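DNA helicase assembly protein (Enterobacteria phage T4, PDB 1C1K) loads the replicative helicase onto fork DNA covered by single-stranded-DNA-binding protein, serving phage replication, recombination and repair and coordinating leading- and lagging-strand synthesis. Local coordinates at residues A[29-35]-A[192-196]; A[162-167]-A[199-205]; A[16-21]-A[45-50]; A[6-12]-A[67-73]. All blocks are in the same frame, centred on the assembly; numbering follows the deposited sequence.

How the interactions relate
The four contacts run through a monomeric, helical two-domain protein. Interaction 1 joins its N-terminal and C-terminal parts about 9 Å from the centre of the chain, the end of helix 16-30 meeting residues 192-196 of helix 181-196. Interaction 2 adjoins it on the C-terminal side, their centres 19 Å apart: R194 forms a salt bridge with D165, NH1 to OD2 2.9 Å, and Y193 packs on I162. Interactions 3 and 4 belong to the N-terminal side, with centres 17 Å apart, and touch where V19 CG2 lies 3.8 Å from L71 CD1. Interactions 2 and 3, centred 36 Å apart, lie on opposite sides of the chain's centre.

Interaction 1: residues A[29-35]-A[192-196]; sequences HMNGKYD and AYRKI
The C-terminal end of helix 16-30 meets residues 192-196 of helix 181-196, with M30 and A192 nearest in register (CA to CA 5.2 Å). After the helix the chain turns at G32, whose positive phi (73°) and bond from G32 N back to H29 O (3.0 Å) belong to a Schellman motif; it then runs extended through Y34 and D35. Two polar links span the gap. H29, with chi1 t, reaches out so that NE2 donates to A192 O at 2.8 Å, while its ND1 is engaged with V36 N. D35, also t, accepts K195 NZ on OD2 at 2.7 Å in a salt bridge. Since one partner belongs to the N-terminal part of the protein and the other to the C-terminal part, these bonds tie together the two halves of the largely alpha-helical two-domain fold. Apolar contacts flank them. M30, all three chi angles m, lays SD 3.8 Å from A192 CB and CE 4.4 Å from Y193 CB. Around the imidazole, K195 CB sits at the ring edge, 4.0 Å from H29 CE1, and I196 CG2 is 3.9 Å from H29 NE2.

Interaction 2: residues A[162-167]-A[199-205]; sequences ILLDSF and IDSQKAK
Two helices cross steeply here: the axes of 162-167 and 201-205 approach to 8.4 Å at a signed angle of -109°, with S166 over S201 (CA to CA 5.2 Å) and L163 facing A204 (6.3 Å). F167, chi1 p and chi2 93°, turns one ring face onto K205, whose CA stands 3.8 Å from the ring centroid in a CH-pi contact; F167 CE2 also lies 4.0 Å from A204 CB. S166 adopts p, which lets OG donate to L163 O (2.7 Å); its CB lies 3.8 Å from I199 CG2. S201 has chi1 near -107°, between wells; its OG donates to S166 O at a very short 2.4 Å, but sits too close to a neighbour in the model, so its position is uncertain. Residues 199-205 lead from strand 197-199 into the C-terminal helix 201-216, with D200 as N-cap: its chi1 is t, and OD1 accepts a weak bond from K203 N (3.4 Å). I199, chi1 m and chi2 t, packs against helix 158-168, placing CD1 3.5 Å from I162 CG2 and CG2 3.8 Å from L163 CD2. L163, likewise m,t, brings CD2 to 3.9 Å from A204 CB and reaches F113.

Interaction 3: residues A[16-21]-A[45-50]; sequences GKSVYK and VSDAAY
A salt bridge between K17 NZ and D47 OD2, 3.1 Å long, links the first turn of helix 16-30 to the first turn of helix 47-52, two helices of the N-terminal domain, whose fold has been likened to that of HMG-box proteins. Helix 47-52 starts at an N-cap serine: S46 OG accepts from A49 N at 3.1 Å, and Y50 N bonds S46 O at 3.1 Å. Three waters add further polar links. One accepts from K17 NZ (2.7 Å) and donates weakly to V45 O (3.3 Å); a second joins Y20 OH (2.7 Å) to S46 O (2.8 Å); a third makes weak, long bonds with K21 NZ (3.3 Å) and V45 N (3.4 Å). In the packing, K17 runs extended, chi1 to chi3 all t, over one face of the Y50 ring, with CG 4.3 Å from the centroid in a CH-pi contact. Y20 and Y50 share the t rotamer and meet obliquely, ring centroids 4.9 Å apart and planes at 46°, with Y20 CD2 3.4 Å from Y50 CD1; F59 of helix 56-65 adds an edge-to-face partner for Y20. V45, extended (phi -131°, psi 165°) and nearest K21 in register (CA to CA 6.7 Å), points its side chain toward helix 16-30. Its CG2 lies near the edge of the Y20 ring, 4.2 Å from Y20 CE2, and 3.8 Å from K21 CE.

Interaction 4: residues A[6-12]-A[67-73]; sequences MPAGGER and KLKELAL
L68, E11 and M6 bury the most surface where the N-terminal loop 6-12 wraps round the start of helix 68-81. L68, chi1 t and chi2 p, points into the loop: its CG is 3.9 Å from P7 CG, and its CD2 lies 3.1 Å from R12 NH2. It also packs against L22 of helix 16-30. The loop holds its shape through a type I beta turn from G9 to R12 and through the R12 guanidinium, which folds back with NH2 on A8 O (2.6 Å) and NE on G9 O (2.9 Å). Its carbonyls satisfy amides of the helix's first turn: L68 N donates to R12 O (2.7 Å) and K69 N to G10 O (2.8 Å), the latter where G10 and K69 approach to 4.3 Å between CA atoms. K67 is the N-cap residue, and its N donates to E70 OE1 (2.8 Å). E11, with chi1 and chi2 both m, curls back between two lysines in a salt-bridge network: OE1 meets K67 NZ at 3.1 Å and OE2 meets K69 NZ at 2.6 Å, while K67 NZ also donates to E11 O (3.0 Å). A water bridges E11 OE1 and K69 NZ. M6, m at all three chi angles, lies along the helix, CE 3.7 Å from A72 CB and SD 3.9 Å from L73 CD2.

Interaction 1: residues A[29-35]-A[192-196]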
loop_
_atom_site.group_PDB
_atom_site.type_symbol
_atom_site.label_atom_id
_atom_site.label_comp_id
_atom_site.label_asym_id
_atom_site.label_seq_id
_atom_site.Cartn_x
_atom_site.Cartn_y
_atom_site.Cartn_z
ATOM N N HIS A 29 2.864 -1.217 -11.750
ATOM C CA HIS A 29 3.796 -1.172 -10.638
ATOM C C HIS A 29 3.233 -1.995 -9.476
ATOM O O HIS A 29 3.939 -2.806 -8.877
ATOM C CB HIS A 29 4.008 0.277 -10.186
ATOM C CG HIS A 29 4.868 0.404 -8.970
ATOM N ND1 HIS A 29 6.210 0.702 -9.039
ATOM C CD2 HIS A 29 4.580 0.258 -7.652
ATOM C CE1 HIS A 29 6.714 0.736 -7.818
ATOM N NE2 HIS A 29 5.746 0.469 -6.959
ATOM N N MET A 30 1.955 -1.787 -9.172
ATOM C CA MET A 30 1.308 -2.496 -8.074
ATOM C C MET A 30 1.134 -3.993 -8.337
ATOM O O MET A 30 0.827 -4.756 -7.415
ATOM C CB MET A 30 -0.038 -1.843 -7.759
ATOM C CG MET A 30 0.099 -0.461 -7.108
ATOM S SD MET A 30 1.190 -0.425 -5.643
ATOM C CE MET A 30 0.486 -1.767 -4.700
ATOM N N ASN A 31 1.346 -4.405 -9.589
ATOM C CA ASN A 31 1.247 -5.811 -9.989
ATOM C C ASN A 31 2.650 -6.408 -10.105
ATOM O O ASN A 31 2.807 -7.576 -10.478
ATOM C CB ASN A 31 0.556 -5.939 -11.349
ATOM C CG ASN A 31 -0.951 -5.909 -11.247
ATOM O OD1 ASN A 31 -1.637 -5.562 -12.210
ATOM N ND2 ASN A 31 -1.479 -6.274 -10.086
ATOM N N GLY A 32 3.660 -5.599 -9.797
ATOM C CA GLY A 32 5.044 -6.043 -9.870
ATOM C C GLY A 32 5.560 -6.191 -11.293
ATOM O O GLY A 32 6.495 -6.948 -11.541
ATOM N N LYS A 33 4.961 -5.463 -12.228
ATOM C CA LYS A 33 5.352 -5.534 -13.634
ATOM C C LYS A 33 6.144 -4.315 -14.088
ATOM O O LYS A 33 6.692 -4.292 -15.192
ATOM C CB LYS A 33 4.108 -5.679 -14.506
ATOM C CG LYS A 33 3.452 -7.037 -14.397
ATOM C CD LYS A 33 2.236 -7.131 -15.297
ATOM C CE LYS A 33 1.010 -7.550 -14.512
ATOM N NZ LYS A 33 -0.057 -8.064 -15.416
ATOM N N TYR A 34 6.195 -3.300 -13.234
ATOM C CA TYR A 34 6.918 -2.076 -13.536
ATOM C C TYR A 34 7.433 -1.515 -12.220
ATOM O O TYR A 34 7.056 -1.990 -11.151
ATOM C CB TYR A 34 5.982 -1.064 -14.206
ATOM C CG TYR A 34 6.681 0.001 -15.015
ATOM C CD1 TYR A 34 7.377 -0.325 -16.178
ATOM C CD2 TYR A 34 6.618 1.343 -14.642
ATOM C CE1 TYR A 34 7.989 0.657 -16.952
ATOM C CE2 TYR A 34 7.229 2.340 -15.410
ATOM C CZ TYR A 34 7.908 1.986 -16.563
ATOM O OH TYR A 34 8.486 2.957 -17.349
ATOM N N ASP A 35 8.300 -0.516 -12.301
ATOM C CA ASP A 35 8.854 0.124 -11.116
ATOM C C ASP A 35 8.879 1.614 -11.401
ATOM O O ASP A 35 9.807 2.118 -12.038
ATOM C CB ASP A 35 10.271 -0.379 -10.847
ATOM C CG ASP A 35 10.804 0.065 -9.494
ATOM O OD1 ASP A 35 10.344 1.097 -8.961
ATOM O OD2 ASP A 35 11.694 -0.624 -8.961
ATOM N N ALA A 192 5.499 -3.679 -3.744
ATOM C CA ALA A 192 5.308 -2.578 -4.683
ATOM C C ALA A 192 5.080 -1.267 -3.928
ATOM O O ALA A 192 5.693 -0.245 -4.243
ATOM C CB ALA A 192 4.131 -2.873 -5.604
ATOM N N TYR A 193 4.201 -1.301 -2.927
ATOM C CA TYR A 193 3.901 -0.114 -2.130
ATOM C C TYR A 193 5.137 0.311 -1.332
ATOM O O TYR A 193 5.404 1.496 -1.159
ATOM C CB TYR A 193 2.731 -0.413 -1.191
ATOM C CG TYR A 193 2.034 0.796 -0.577
ATOM C CD1 TYR A 193 2.173 2.084 -1.122
ATOM C CD2 TYR A 193 1.230 0.646 0.550
ATOM C CE1 TYR A 193 1.526 3.181 -0.550
ATOM C CE2 TYR A 193 0.580 1.736 1.128
ATOM C CZ TYR A 193 0.732 2.996 0.577
ATOM O OH TYR A 193 0.094 4.064 1.169
ATOM N N ARG A 194 5.901 -0.666 -0.862
ATOM C CA ARG A 194 7.107 -0.366 -0.101
ATOM C C ARG A 194 8.095 0.454 -0.939
ATOM O O ARG A 194 8.821 1.292 -0.412
ATOM C CB ARG A 194 7.754 -1.676 0.386
ATOM C CG ARG A 194 9.043 -1.500 1.190
ATOM C CD ARG A 194 9.502 -2.823 1.823
ATOM N NE ARG A 194 9.915 -3.809 0.824
ATOM C CZ ARG A 194 10.444 -5.000 1.107
ATOM N NH1 ARG A 194 10.635 -5.374 2.369
ATOM N NH2 ARG A 194 10.788 -5.820 0.122
ATOM N N LYS A 195 8.117 0.215 -2.248
ATOM C CA LYS A 195 9.020 0.942 -3.139
ATOM C C LYS A 195 8.700 2.434 -3.224
ATOM O O LYS A 195 9.601 3.264 -3.362
ATOM C CB LYS A 195 8.976 0.338 -4.545
ATOM C CG LYS A 195 9.704 -0.996 -4.656
ATOM C CD LYS A 195 9.761 -1.492 -6.088
ATOM C CE LYS A 195 10.567 -2.784 -6.174
ATOM N NZ LYS A 195 11.617 -2.719 -7.229
ATOM N N ILE A 196 7.419 2.782 -3.146
ATOM C CA ILE A 196 7.051 4.189 -3.231
ATOM C C ILE A 196 6.946 4.872 -1.866
ATOM O O ILE A 196 6.752 6.081 -1.786
ATOM C CB ILE A 196 5.727 4.383 -4.010
ATOM C CG1 ILE A 196 4.637 3.483 -3.451
ATOM C CG2 ILE A 196 5.944 4.068 -5.485
ATOM C CD1 ILE A 196 3.272 3.735 -4.082
#

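Interaction 2: residues A[162-167]-A[199-205]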
loop_
_atom_site.group_PDB
_atom_site.type_symbol
_atom_site.label_atom_id
_atom_site.label_comp_id
_atom_site.label_asym_id
_atom_site.label_seq_id
_atom_site.Cartn_x
_atom_site.Cartn_y
_atom_site.Cartn_z
ATOM N N ILE A 162 3.930 -2.226 6.427
ATOM C CA ILE A 162 5.193 -1.822 5.833
ATOM C C ILE A 162 6.059 -1.055 6.826
ATOM O O ILE A 162 7.284 -1.136 6.782
ATOM C CB ILE A 162 4.954 -1.012 4.538
ATOM C CG1 ILE A 162 4.323 -1.931 3.485
ATOM C CG2 ILE A 162 6.273 -0.464 3.996
ATOM C CD1 ILE A 162 3.680 -1.201 2.320
ATOM N N LEU A 163 5.437 -0.321 7.738
ATOM C CA LEU A 163 6.208 0.403 8.743
ATOM C C LEU A 163 6.887 -0.620 9.670
ATOM O O LEU A 163 8.065 -0.485 9.999
ATOM C CB LEU A 163 5.291 1.335 9.548
ATOM C CG LEU A 163 5.048 2.717 8.917
ATOM C CD1 LEU A 163 3.825 3.359 9.556
ATOM C CD2 LEU A 163 6.274 3.599 9.096
ATOM N N LEU A 164 6.145 -1.643 10.082
ATOM C CA LEU A 164 6.709 -2.675 10.944
ATOM C C LEU A 164 7.846 -3.373 10.189
ATOM O O LEU A 164 8.911 -3.637 10.745
ATOM C CB LEU A 164 5.633 -3.698 11.323
ATOM C CG LEU A 164 4.519 -3.225 12.266
ATOM C CD1 LEU A 164 3.359 -4.206 12.220
ATOM C CD2 LEU A 164 5.058 -3.106 13.683
ATOM N N ASP A 165 7.612 -3.661 8.915
ATOM C CA ASP A 165 8.606 -4.322 8.078
ATOM C C ASP A 165 9.929 -3.561 7.998
ATOM O O ASP A 165 10.998 -4.176 7.901
ATOM C CB ASP A 165 8.056 -4.511 6.665
ATOM C CG ASP A 165 9.088 -5.083 5.711
ATOM O OD1 ASP A 165 9.275 -6.318 5.729
ATOM O OD2 ASP A 165 9.707 -4.302 4.948
ATOM N N SER A 166 9.861 -2.231 8.045
ATOM C CA SER A 166 11.062 -1.410 7.941
ATOM C C SER A 166 12.142 -1.756 8.959
ATOM O O SER A 166 13.328 -1.619 8.667
ATOM C CB SER A 166 10.704 0.085 8.009
ATOM O OG SER A 166 10.451 0.538 9.325
ATOM N N PHE A 167 11.749 -2.212 10.146
ATOM C CA PHE A 167 12.748 -2.581 11.150
ATOM C C PHE A 167 12.653 -4.040 11.590
ATOM O O PHE A 167 13.523 -4.517 12.313
ATOM C CB PHE A 167 12.682 -1.651 12.375
ATOM C CG PHE A 167 11.340 -1.617 13.049
ATOM C CD1 PHE A 167 11.065 -2.457 14.121
ATOM C CD2 PHE A 167 10.349 -0.744 12.610
ATOM C CE1 PHE A 167 9.821 -2.435 14.746
ATOM C CE2 PHE A 167 9.095 -0.711 13.228
ATOM C CZ PHE A 167 8.831 -1.562 14.299
ATOM N N ILE A 199 10.307 5.575 4.141
ATOM C CA ILE A 199 10.178 5.358 5.574
ATOM C C ILE A 199 11.479 5.452 6.348
ATOM O O ILE A 199 12.499 4.897 5.943
ATOM C CB ILE A 199 9.558 3.963 5.848
ATOM C CG1 ILE A 199 8.112 3.928 5.340
ATOM C CG2 ILE A 199 9.644 3.621 7.340
ATOM C CD1 ILE A 199 7.556 2.526 5.182
ATOM N N ASP A 200 11.430 6.167 7.467
ATOM C CA ASP A 200 12.578 6.298 8.348
ATOM C C ASP A 200 12.413 5.168 9.362
ATOM O O ASP A 200 11.645 5.286 10.322
ATOM C CB ASP A 200 12.559 7.646 9.069
ATOM C CG ASP A 200 13.792 7.863 9.927
ATOM O OD1 ASP A 200 14.367 6.863 10.406
ATOM O OD2 ASP A 200 14.189 9.031 10.124
ATOM N N SER A 201 13.127 4.073 9.124
ATOM C CA SER A 201 13.080 2.887 9.973
ATOM C C SER A 201 13.277 3.151 11.455
ATOM O O SER A 201 12.546 2.614 12.285
ATOM C CB SER A 201 14.132 1.879 9.511
ATOM O OG SER A 201 13.510 0.787 8.864
ATOM N N GLN A 202 14.276 3.960 11.788
ATOM C CA GLN A 202 14.569 4.276 13.178
ATOM C C GLN A 202 13.392 4.949 13.872
ATOM O O GLN A 202 13.048 4.604 14.997
ATOM C CB GLN A 202 15.810 5.173 13.265
ATOM C CG GLN A 202 16.344 5.363 14.675
ATOM C CD GLN A 202 16.599 4.050 15.396
ATOM O OE1 GLN A 202 16.294 3.913 16.581
ATOM N NE2 GLN A 202 17.166 3.080 14.685
ATOM N N LYS A 203 12.774 5.911 13.196
ATOM C CA LYS A 203 11.636 6.618 13.761
ATOM C C LYS A 203 10.456 5.674 13.958
ATOM O O LYS A 203 9.775 5.740 14.972
ATOM C CB LYS A 203 11.241 7.787 12.852
ATOM C CG LYS A 203 12.254 8.938 12.856
ATOM C CD LYS A 203 11.784 10.091 11.982
ATOM C CE LYS A 203 12.776 11.245 12.019
ATOM N NZ LYS A 203 12.499 12.261 10.959
ATOM N N ALA A 204 10.217 4.796 12.988
ATOM C CA ALA A 204 9.119 3.835 13.089
ATOM C C ALA A 204 9.394 2.901 14.270
ATOM O O ALA A 204 8.490 2.566 15.039
ATOM C CB ALA A 204 9.003 3.035 11.796
ATOM N N LYS A 205 10.652 2.492 14.415
ATOM C CA LYS A 205 11.060 1.619 15.515
ATOM C C LYS A 205 10.825 2.297 16.867
ATOM O O LYS A 205 10.299 1.678 17.793
ATOM C CB LYS A 205 12.542 1.263 15.385
ATOM C CG LYS A 205 13.010 0.194 16.361
ATOM C CD LYS A 205 14.465 -0.158 16.104
ATOM C CE LYS A 205 14.903 -1.367 16.917
ATOM N NZ LYS A 205 14.980 -1.051 18.370
#

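Interaction 3: residues A[16-21]-A[45-50]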
loop_
_atom_site.group_PDB
_atom_site.type_symbol
_atom_site.label_atom_id
_atom_site.label_comp_id
_atom_site.label_asym_id
_atom_site.label_seq_id
_atom_site.Cartn_x
_atom_site.Cartn_y
_atom_site.Cartn_z
ATOM N N GLY A 16 -6.073 14.005 -20.706
ATOM C CA GLY A 16 -6.710 12.715 -20.503
ATOM C C GLY A 16 -5.857 11.498 -20.780
ATOM O O GLY A 16 -5.837 10.556 -19.984
ATOM N N LYS A 17 -5.159 11.488 -21.908
ATOM C CA LYS A 17 -4.320 10.340 -22.218
ATOM C C LYS A 17 -3.199 10.212 -21.186
ATOM O O LYS A 17 -2.796 9.104 -20.827
ATOM C CB LYS A 17 -3.716 10.450 -23.624
ATOM C CG LYS A 17 -2.815 9.257 -23.956
ATOM C CD LYS A 17 -2.607 9.052 -25.450
ATOM C CE LYS A 17 -1.698 7.850 -25.691
ATOM N NZ LYS A 17 -0.875 7.983 -26.934
ATOM N N SER A 18 -2.690 11.345 -20.713
ATOM C CA SER A 18 -1.618 11.320 -19.726
ATOM C C SER A 18 -2.121 10.739 -18.410
ATOM O O SER A 18 -1.375 10.041 -17.713
ATOM C CB SER A 18 -1.052 12.730 -19.513
ATOM O OG SER A 18 -0.423 13.192 -20.703
ATOM N N VAL A 19 -3.377 11.021 -18.068
ATOM C CA VAL A 19 -3.955 10.481 -16.841
ATOM C C VAL A 19 -4.040 8.960 -17.008
ATOM O O VAL A 19 -3.748 8.202 -16.081
ATOM C CB VAL A 19 -5.369 11.058 -16.575
ATOM C CG1 VAL A 19 -6.031 10.328 -15.411
ATOM C CG2 VAL A 19 -5.269 12.538 -16.257
ATOM N N TYR A 20 -4.425 8.514 -18.200
ATOM C CA TYR A 20 -4.518 7.086 -18.462
ATOM C C TYR A 20 -3.140 6.438 -18.317
ATOM O O TYR A 20 -3.021 5.363 -17.738
ATOM C CB TYR A 20 -5.056 6.827 -19.869
ATOM C CG TYR A 20 -4.804 5.406 -20.354
ATOM C CD1 TYR A 20 -5.622 4.354 -19.944
ATOM C CD2 TYR A 20 -3.750 5.124 -21.228
ATOM C CE1 TYR A 20 -5.397 3.053 -20.397
ATOM C CE2 TYR A 20 -3.518 3.836 -21.682
ATOM C CZ TYR A 20 -4.346 2.806 -21.266
ATOM O OH TYR A 20 -4.133 1.525 -21.739
ATOM N N LYS A 21 -2.109 7.092 -18.850
ATOM C CA LYS A 21 -0.741 6.576 -18.769
ATOM C C LYS A 21 -0.295 6.467 -17.316
ATOM O O LYS A 21 0.362 5.493 -16.928
ATOM C CB LYS A 21 0.218 7.495 -19.524
ATOM C CG LYS A 21 0.051 7.444 -21.036
ATOM C CD LYS A 21 1.141 8.231 -21.738
ATOM C CE LYS A 21 0.942 8.201 -23.241
ATOM N NZ LYS A 21 1.713 9.282 -23.926
ATOM N N VAL A 45 3.248 3.683 -23.442
ATOM C CA VAL A 45 2.111 2.773 -23.489
ATOM C C VAL A 45 1.673 2.535 -24.928
ATOM O O VAL A 45 2.056 3.274 -25.831
ATOM C CB VAL A 45 0.914 3.335 -22.694
ATOM C CG1 VAL A 45 1.375 3.796 -21.322
ATOM C CG2 VAL A 45 0.280 4.493 -23.456
ATOM N N SER A 46 0.868 1.500 -25.135
ATOM C CA SER A 46 0.362 1.177 -26.463
ATOM C C SER A 46 -0.866 2.042 -26.761
ATOM O O SER A 46 -1.883 1.960 -26.061
ATOM C CB SER A 46 -0.018 -0.305 -26.531
ATOM O OG SER A 46 -0.958 -0.547 -27.564
ATOM N N ASP A 47 -0.772 2.874 -27.793
ATOM C CA ASP A 47 -1.891 3.735 -28.155
ATOM C C ASP A 47 -3.072 2.888 -28.592
ATOM O O ASP A 47 -4.223 3.228 -28.324
ATOM C CB ASP A 47 -1.506 4.692 -29.286
ATOM C CG ASP A 47 -2.609 5.696 -29.597
ATOM O OD1 ASP A 47 -3.106 5.712 -30.749
ATOM O OD2 ASP A 47 -2.977 6.471 -28.683
ATOM N N ALA A 48 -2.789 1.784 -29.274
ATOM C CA ALA A 48 -3.849 0.901 -29.738
ATOM C C ALA A 48 -4.675 0.404 -28.548
ATOM O O ALA A 48 -5.907 0.334 -28.618
ATOM C CB ALA A 48 -3.250 -0.279 -30.502
ATOM N N ALA A 49 -3.993 0.060 -27.455
ATOM C CA ALA A 49 -4.672 -0.423 -26.256
ATOM C C ALA A 49 -5.526 0.683 -25.649
ATOM O O ALA A 49 -6.652 0.439 -25.226
ATOM C CB ALA A 49 -3.655 -0.913 -25.235
ATOM N N TYR A 50 -4.983 1.896 -25.603
ATOM C CA TYR A 50 -5.721 3.029 -25.050
ATOM C C TYR A 50 -6.966 3.311 -25.892
ATOM O O TYR A 50 -8.057 3.512 -25.357
ATOM C CB TYR A 50 -4.829 4.276 -25.007
ATOM C CG TYR A 50 -5.581 5.574 -24.767
ATOM C CD1 TYR A 50 -6.197 5.832 -23.541
ATOM C CD2 TYR A 50 -5.674 6.543 -25.768
ATOM C CE1 TYR A 50 -6.886 7.025 -23.319
ATOM C CE2 TYR A 50 -6.359 7.735 -25.561
ATOM C CZ TYR A 50 -6.964 7.973 -24.334
ATOM O OH TYR A 50 -7.634 9.161 -24.127
HETATM O O HOH W 1 1.227 6.411 -26.550
HETATM O O HOH W 2 -2.001 1.259 -23.374
HETATM O O HOH W 3 3.670 6.786 -24.661
#

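Interaction 4: residues A[6-12]-A[67-73]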
loop_
_atom_site.group_PDB
_atom_site.type_symbol
_atom_site.label_atom_id
_atom_site.label_comp_id
_atom_site.label_asym_id
_atom_site.label_seq_id
_atom_site.Cartn_x
_atom_site.Cartn_y
_atom_site.Cartn_z
ATOM N N MET A 6 6.440 10.627 -4.901
ATOM C CA MET A 6 5.491 11.086 -5.910
ATOM C C MET A 6 6.160 11.536 -7.197
ATOM O O MET A 6 7.347 11.861 -7.216
ATOM C CB MET A 6 4.670 12.257 -5.353
ATOM C CG MET A 6 3.919 11.947 -4.067
ATOM S SD MET A 6 2.375 11.082 -4.398
ATOM C CE MET A 6 1.494 12.328 -5.232
ATOM N N PRO A 7 5.404 11.539 -8.303
ATOM C CA PRO A 7 5.995 11.978 -9.570
ATOM C C PRO A 7 6.411 13.444 -9.425
ATOM O O PRO A 7 5.808 14.186 -8.655
ATOM C CB PRO A 7 4.864 11.795 -10.582
ATOM C CG PRO A 7 3.613 11.728 -9.759
ATOM C CD PRO A 7 4.002 11.121 -8.453
ATOM N N ALA A 8 7.443 13.857 -10.151
ATOM C CA ALA A 8 7.901 15.242 -10.063
ATOM C C ALA A 8 6.876 16.185 -10.700
ATOM O O ALA A 8 6.117 15.782 -11.584
ATOM C CB ALA A 8 9.254 15.393 -10.745
ATOM N N GLY A 9 6.856 17.433 -10.237
ATOM C CA GLY A 9 5.924 18.419 -10.766
ATOM C C GLY A 9 4.475 18.084 -10.464
ATOM O O GLY A 9 3.609 18.165 -11.340
ATOM N N GLY A 10 4.216 17.730 -9.211
ATOM C CA GLY A 10 2.884 17.348 -8.782
ATOM C C GLY A 10 1.775 18.373 -8.860
ATOM O O GLY A 10 0.612 17.998 -8.809
ATOM N N GLU A 11 2.108 19.655 -8.978
ATOM C CA GLU A 11 1.076 20.688 -9.056
ATOM C C GLU A 11 0.511 20.846 -10.464
ATOM O O GLU A 11 -0.475 21.554 -10.666
ATOM C CB GLU A 11 1.633 22.037 -8.596
ATOM C CG GLU A 11 2.023 22.080 -7.128
ATOM C CD GLU A 11 0.870 21.740 -6.211
ATOM O OE1 GLU A 11 -0.198 22.379 -6.329
ATOM O OE2 GLU A 11 1.036 20.831 -5.371
ATOM N N ARG A 12 1.136 20.176 -11.425
ATOM C CA ARG A 12 0.730 20.257 -12.828
ATOM C C ARG A 12 -0.604 19.627 -13.196
ATOM O O ARG A 12 -1.044 18.649 -12.593
ATOM C CB ARG A 12 1.767 19.572 -13.727
ATOM C CG ARG A 12 3.112 20.230 -13.837
ATOM C CD ARG A 12 4.003 19.387 -14.748
ATOM N NE ARG A 12 4.448 18.156 -14.094
ATOM C CZ ARG A 12 4.747 17.023 -14.728
ATOM N NH1 ARG A 12 4.650 16.941 -16.048
ATOM N NH2 ARG A 12 5.162 15.972 -14.040
ATOM N N LYS A 67 -4.880 17.737 -10.058
ATOM C CA LYS A 67 -3.469 17.974 -10.320
ATOM C C LYS A 67 -2.776 16.620 -10.314
ATOM O O LYS A 67 -3.317 15.641 -9.797
ATOM C CB LYS A 67 -2.851 18.857 -9.236
ATOM C CG LYS A 67 -3.609 20.132 -8.940
ATOM C CD LYS A 67 -3.114 20.754 -7.638
ATOM C CE LYS A 67 -3.216 22.265 -7.679
ATOM N NZ LYS A 67 -2.245 22.856 -8.649
ATOM N N LEU A 68 -1.579 16.565 -10.884
ATOM C CA LEU A 68 -0.821 15.322 -10.953
ATOM C C LEU A 68 -0.683 14.616 -9.601
ATOM O O LEU A 68 -0.881 13.403 -9.511
ATOM C CB LEU A 68 0.568 15.594 -11.540
ATOM C CG LEU A 68 1.539 14.409 -11.603
ATOM C CD1 LEU A 68 0.908 13.252 -12.370
ATOM C CD2 LEU A 68 2.843 14.845 -12.271
ATOM N N LYS A 69 -0.343 15.365 -8.556
ATOM C CA LYS A 69 -0.186 14.767 -7.230
ATOM C C LYS A 69 -1.493 14.123 -6.754
ATOM O O LYS A 69 -1.485 13.032 -6.169
ATOM C CB LYS A 69 0.288 15.822 -6.221
ATOM C CG LYS A 69 -0.675 16.979 -6.022
ATOM C CD LYS A 69 -0.120 18.000 -5.032
ATOM C CE LYS A 69 -1.233 18.862 -4.456
ATOM N NZ LYS A 69 -0.700 19.973 -3.616
ATOM N N GLU A 70 -2.615 14.789 -7.015
ATOM C CA GLU A 70 -3.912 14.255 -6.616
ATOM C C GLU A 70 -4.240 13.002 -7.442
ATOM O O GLU A 70 -4.747 12.006 -6.913
ATOM C CB GLU A 70 -4.996 15.320 -6.810
ATOM C CG GLU A 70 -4.769 16.576 -5.964
ATOM C CD GLU A 70 -5.759 17.696 -6.262
ATOM O OE1 GLU A 70 -5.914 18.080 -7.444
ATOM O OE2 GLU A 70 -6.380 18.205 -5.304
ATOM N N LEU A 71 -3.945 13.050 -8.738
ATOM C CA LEU A 71 -4.204 11.914 -9.616
ATOM C C LEU A 71 -3.393 10.709 -9.139
ATOM O O LEU A 71 -3.908 9.598 -9.060
ATOM C CB LEU A 71 -3.826 12.265 -11.060
ATOM C CG LEU A 71 -4.720 13.312 -11.740
ATOM C CD1 LEU A 71 -4.018 13.888 -12.970
ATOM C CD2 LEU A 71 -6.050 12.674 -12.126
ATOM N N ALA A 72 -2.123 10.934 -8.815
ATOM C CA ALA A 72 -1.266 9.853 -8.332
ATOM C C ALA A 72 -1.858 9.215 -7.075
ATOM O O ALA A 72 -1.912 7.987 -6.956
ATOM C CB ALA A 72 0.128 10.389 -8.033
ATOM N N LEU A 73 -2.297 10.053 -6.139
ATOM C CA LEU A 73 -2.882 9.574 -4.884
ATOM C C LEU A 73 -4.172 8.798 -5.121
ATOM O O LEU A 73 -4.424 7.791 -4.460
ATOM C CB LEU A 73 -3.144 10.753 -3.942
ATOM C CG LEU A 73 -1.897 11.399 -3.330
ATOM C CD1 LEU A 73 -2.305 12.493 -2.352
ATOM C CD2 LEU A 73 -1.076 10.347 -2.625
HETATM O O HOH W 4 -1.901 22.635 -4.158
#